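Local coordinates for nuclear inclusion protein A (Tobacco vein mottling virus, PDB 3MMG) that probably acts as a cysteine-type peptidase of the chymotrypsin-like 3C fold, holding here a bound peptide in its substrate cleft, at residues I144-K147 / D148-G152; I208-G211 / S212-L215. The protein carries 3 engineered substitutions. All coordinates share one frame; numbering follows the deposited sequence.

Interaction 1 comes first along the chain, in the loop between strands 139-142 and 154-157 of the six-stranded antiparallel barrel. Interaction 2 follows, after helix 186-192, and runs into the short strand 214-215 near the modelled C-terminus. The centres of the two interactions lie about 19 Å apart. The nearest atoms of interactions 1 and 2 are about 11 Å apart, so they do not touch. Each is a local turn within one continuous run of chain. What they share is the bound peptide. Residues 144-152 meet it through polar side chains and backbone, whereas residues 210-215 offer apolar side chains and a parallel beta ladder. The two turns thus probably grip different parts of the peptide in the cleft of this chymotrypsin-like protease.

Interaction 1 of 2, residues I144-K147 / D148-G152; sequences ITTK and DGQAG. Engineered in segment 148-152: Ala151 (natural residue Cys).
Gln150 reaches back over the turn and accepts a hydrogen bond from Lys147 N at its amide oxygen. The bond from Lys147 N to Gln150 OE1 is 2.8 Å long, with an N-H...O angle of 155°. The donor sits close to the plane of the amide, tilted 15° from it. The fit is close here: Gln150 OE1 is also 3.2 Å from Thr146 CA. A CG placed beside the backbone N and an extended chain beyond it (chi2 -175°) carry the amide back to this point. Lys147 to Gln150 form a type II beta turn, closed by Gln150 N to Lys147 O at 3.1 Å. Gly149 takes the positive phi of that turn. The turn leads into Ala151, engineered in place of the natural Cys, which is probably the nucleophile, as in other C4 proteases. The other end of the Gln150 amide is bridged by water. Gln150 NE2 gives a bond of 3.0 Å to water 1, which donates to Thr145 O. The looser side lies at Lys147, whose exposed, extended chain leads away from the turn. Asp148 also points away from residues 144-147, and its OD1 pairs with a basic side chain of the bound peptide.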
loop_
_atom_site.group_PDB
_atom_site.type_symbol
_atom_site.label_atom_id
_atom_site.label_comp_id
_atom_site.label_asym_id
_atom_site.label_seq_id
_atom_site.Cartn_x
_atom_site.Cartn_y
_atom_site.Cartn_z
ATOM N N ILE A 144 1.241 4.880 -14.438
ATOM C CA ILE A 144 1.507 6.128 -13.707
ATOM C C ILE A 144 2.985 6.150 -13.316
ATOM O O ILE A 144 3.489 5.196 -12.729
ATOM C CB ILE A 144 0.623 6.244 -12.434
ATOM C CG1 ILE A 144 -0.871 6.169 -12.810
ATOM C CG2 ILE A 144 0.956 7.551 -11.632
ATOM C CD1 ILE A 144 -1.822 5.807 -11.659
ATOM N N THR A 145 3.656 7.240 -13.667
ATOM C CA THR A 145 5.054 7.470 -13.280
ATOM C C THR A 145 5.255 7.312 -11.767
ATOM O O THR A 145 4.539 7.924 -10.971
ATOM C CB THR A 145 5.528 8.874 -13.759
ATOM O OG1 THR A 145 5.551 8.898 -15.188
ATOM C CG2 THR A 145 6.930 9.221 -13.209
ATOM N N THR A 146 6.247 6.492 -11.395
ATOM C CA THR A 146 6.612 6.306 -10.003
ATOM C C THR A 146 8.129 6.343 -9.812
ATOM O O THR A 146 8.900 6.024 -10.726
ATOM C CB THR A 146 6.118 4.947 -9.470
ATOM O OG1 THR A 146 6.611 3.919 -10.332
ATOM C CG2 THR A 146 4.631 4.872 -9.489
ATOM N N LYS A 147 8.532 6.723 -8.614
ATOM C CA LYS A 147 9.929 6.716 -8.203
ATOM C C LYS A 147 10.050 5.662 -7.112
ATOM O O LYS A 147 9.046 5.338 -6.467
ATOM C CB LYS A 147 10.258 8.069 -7.585
ATOM C CG LYS A 147 10.359 9.241 -8.523
ATOM C CD LYS A 147 10.925 10.382 -7.699
ATOM C CE LYS A 147 11.567 11.480 -8.544
ATOM N NZ LYS A 147 12.546 12.238 -7.694
ATOM N N ASP A 148 11.258 5.126 -6.908
ATOM C CA ASP A 148 11.537 4.305 -5.732
ATOM C C ASP A 148 11.087 5.134 -4.529
ATOM O O ASP A 148 11.365 6.327 -4.439
ATOM C CB ASP A 148 13.037 3.935 -5.635
ATOM C CG ASP A 148 13.497 2.977 -6.736
ATOM O OD1 ASP A 148 12.662 2.286 -7.358
ATOM O OD2 ASP A 148 14.731 2.903 -6.976
ATOM N N GLY A 149 10.355 4.520 -3.615
ATOM C CA GLY A 149 9.848 5.273 -2.487
ATOM C C GLY A 149 8.330 5.325 -2.487
ATOM O O GLY A 149 7.726 5.597 -1.459
ATOM N N GLN A 150 7.713 5.082 -3.641
ATOM C CA GLN A 150 6.262 5.254 -3.757
ATOM C C GLN A 150 5.459 3.968 -3.609
ATOM O O GLN A 150 4.211 3.979 -3.691
ATOM C CB GLN A 150 5.926 5.959 -5.079
ATOM C CG GLN A 150 6.274 7.449 -5.069
ATOM C CD GLN A 150 5.810 8.126 -6.329
ATOM O OE1 GLN A 150 6.516 8.129 -7.327
ATOM N NE2 GLN A 150 4.593 8.678 -6.298
ATOM N N ALA A 151 6.149 2.848 -3.393
ATOM C CA ALA A 151 5.408 1.612 -3.073
ATOM C C ALA A 151 4.526 1.875 -1.846
ATOM O O ALA A 151 4.912 2.618 -0.918
ATOM C CB ALA A 151 6.327 0.426 -2.861
ATOM N N GLY A 152 3.331 1.306 -1.865
ATOM C CA GLY A 152 2.371 1.487 -0.767
ATOM C C GLY A 152 1.363 2.586 -1.007
ATOM O O GLY A 152 0.363 2.683 -0.265
HETATM O O HOH W 1 3.054 8.911 -8.842
#

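Interaction 2 of 2, residues I208-G211 / S212-L215; sequences ISWG and SFTL
The indole of Trp210 is held between two aliphatic side chains. Leu215 CB lies over one face, 4.0 Å from the centroid of the six-membered ring and 9° off its normal, a CH-pi contact. Ile208 CG2 covers the opposite face, offset toward the rim. Trp210 NE1, at the ring edge, is hydrogen-bonded to Ala205 O. Leu215 CG is anti to the backbone N (chi1 176°), which brings the two methyls to the CZ2-CH2 side of the six-membered ring. Leu215 CD2 is 3.6 Å from Trp210 CZ2, and CD1 lies next to CH2. Phe213 comes in obliquely, its CB 4.0 Å from Trp210 CE3, and the two side chains cross at about a right angle. The Phe213 ring continues to Tyr178, which it meets edge-to-face. Behind these groups the chain makes a type II' beta turn from Trp210 to Phe213, with Gly211 at positive phi. Phe213 N donates to Trp210 O over 2.9 Å, from above the carbonyl plane. Water 2 gives hydrogen bonds to both Gly211 O and Phe213 O. Between the side chains the contact is apolar, and Trp210, Phe213 and Leu215 all pack on apolar or aromatic side chains of the bound peptide, consistent with a hydrophobic part of the substrate site.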
loop_
_atom_site.group_PDB
_atom_site.type_symbol
_atom_site.label_atom_id
_atom_site.label_comp_id
_atom_site.label_asym_id
_atom_site.label_seq_id
_atom_site.Cartn_x
_atom_site.Cartn_y
_atom_site.Cartn_z
ATOM N N ILE A 208 4.555 -15.256 -2.135
ATOM C CA ILE A 208 3.754 -14.388 -3.007
ATOM C C ILE A 208 3.600 -15.102 -4.353
ATOM O O ILE A 208 4.523 -15.785 -4.787
ATOM C CB ILE A 208 4.418 -12.992 -3.129
ATOM C CG1 ILE A 208 4.233 -12.239 -1.802
ATOM C CG2 ILE A 208 3.859 -12.196 -4.314
ATOM C CD1 ILE A 208 5.214 -11.125 -1.577
ATOM N N SER A 209 2.433 -14.963 -4.972
ATOM C CA SER A 209 2.162 -15.551 -6.302
ATOM C C SER A 209 2.747 -14.653 -7.396
ATOM O O SER A 209 2.387 -13.468 -7.488
ATOM C CB SER A 209 0.652 -15.727 -6.506
ATOM O OG SER A 209 0.112 -16.783 -5.710
ATOM N N TRP A 210 3.645 -15.213 -8.227
ATOM C CA TRP A 210 4.407 -14.423 -9.206
ATOM C C TRP A 210 4.004 -14.643 -10.667
ATOM O O TRP A 210 4.393 -13.866 -11.539
ATOM C CB TRP A 210 5.927 -14.659 -9.055
ATOM C CG TRP A 210 6.425 -14.128 -7.758
ATOM C CD1 TRP A 210 6.733 -14.848 -6.648
ATOM C CD2 TRP A 210 6.621 -12.751 -7.421
ATOM N NE1 TRP A 210 7.102 -14.004 -5.618
ATOM C CE2 TRP A 210 7.059 -12.711 -6.070
ATOM C CE3 TRP A 210 6.477 -11.543 -8.131
ATOM C CZ2 TRP A 210 7.354 -11.512 -5.410
ATOM C CZ3 TRP A 210 6.779 -10.352 -7.492
ATOM C CH2 TRP A 210 7.196 -10.339 -6.128
ATOM N N GLY A 211 3.214 -15.679 -10.924
ATOM C CA GLY A 211 2.839 -16.008 -12.300
ATOM C C GLY A 211 4.112 -16.109 -13.123
ATOM O O GLY A 211 5.057 -16.805 -12.729
ATOM N N SER A 212 4.160 -15.384 -14.238
ATOM C CA SER A 212 5.325 -15.433 -15.118
ATOM C C SER A 212 6.407 -14.406 -14.791
ATOM O O SER A 212 7.392 -14.293 -15.530
ATOM C CB SER A 212 4.894 -15.329 -16.592
ATOM O OG SER A 212 4.514 -14.001 -16.920
ATOM N N PHE A 213 6.252 -13.655 -13.698
ATOM C CA PHE A 213 7.312 -12.728 -13.267
ATOM C C PHE A 213 8.498 -13.477 -12.650
ATOM O O PHE A 213 8.307 -14.485 -11.984
ATOM C CB PHE A 213 6.813 -11.815 -12.150
ATOM C CG PHE A 213 5.875 -10.737 -12.587
ATOM C CD1 PHE A 213 4.795 -10.397 -11.770
ATOM C CD2 PHE A 213 6.075 -10.041 -13.778
ATOM C CE1 PHE A 213 3.913 -9.381 -12.148
ATOM C CE2 PHE A 213 5.206 -9.026 -14.168
ATOM C CZ PHE A 213 4.120 -8.692 -13.345
ATOM N N THR A 214 9.697 -12.945 -12.843
ATOM C CA THR A 214 10.877 -13.319 -12.058
ATOM C C THR A 214 11.249 -12.122 -11.175
ATOM O O THR A 214 11.634 -11.078 -11.681
ATOM C CB THR A 214 12.086 -13.633 -12.974
ATOM O OG1 THR A 214 11.720 -14.628 -13.936
ATOM C CG2 THR A 214 13.267 -14.128 -12.157
ATOM N N LEU A 215 11.115 -12.273 -9.861
ATOM C CA LEU A 215 11.512 -11.216 -8.925
ATOM C C LEU A 215 13.023 -11.153 -8.743
ATOM O O LEU A 215 13.658 -12.159 -8.400
ATOM C CB LEU A 215 10.856 -11.412 -7.554
ATOM C CG LEU A 215 11.291 -10.392 -6.481
ATOM C CD1 LEU A 215 10.753 -8.990 -6.781
ATOM C CD2 LEU A 215 10.866 -10.856 -5.111
HETATM O O HOH W 2 7.749 -17.160 -13.080
#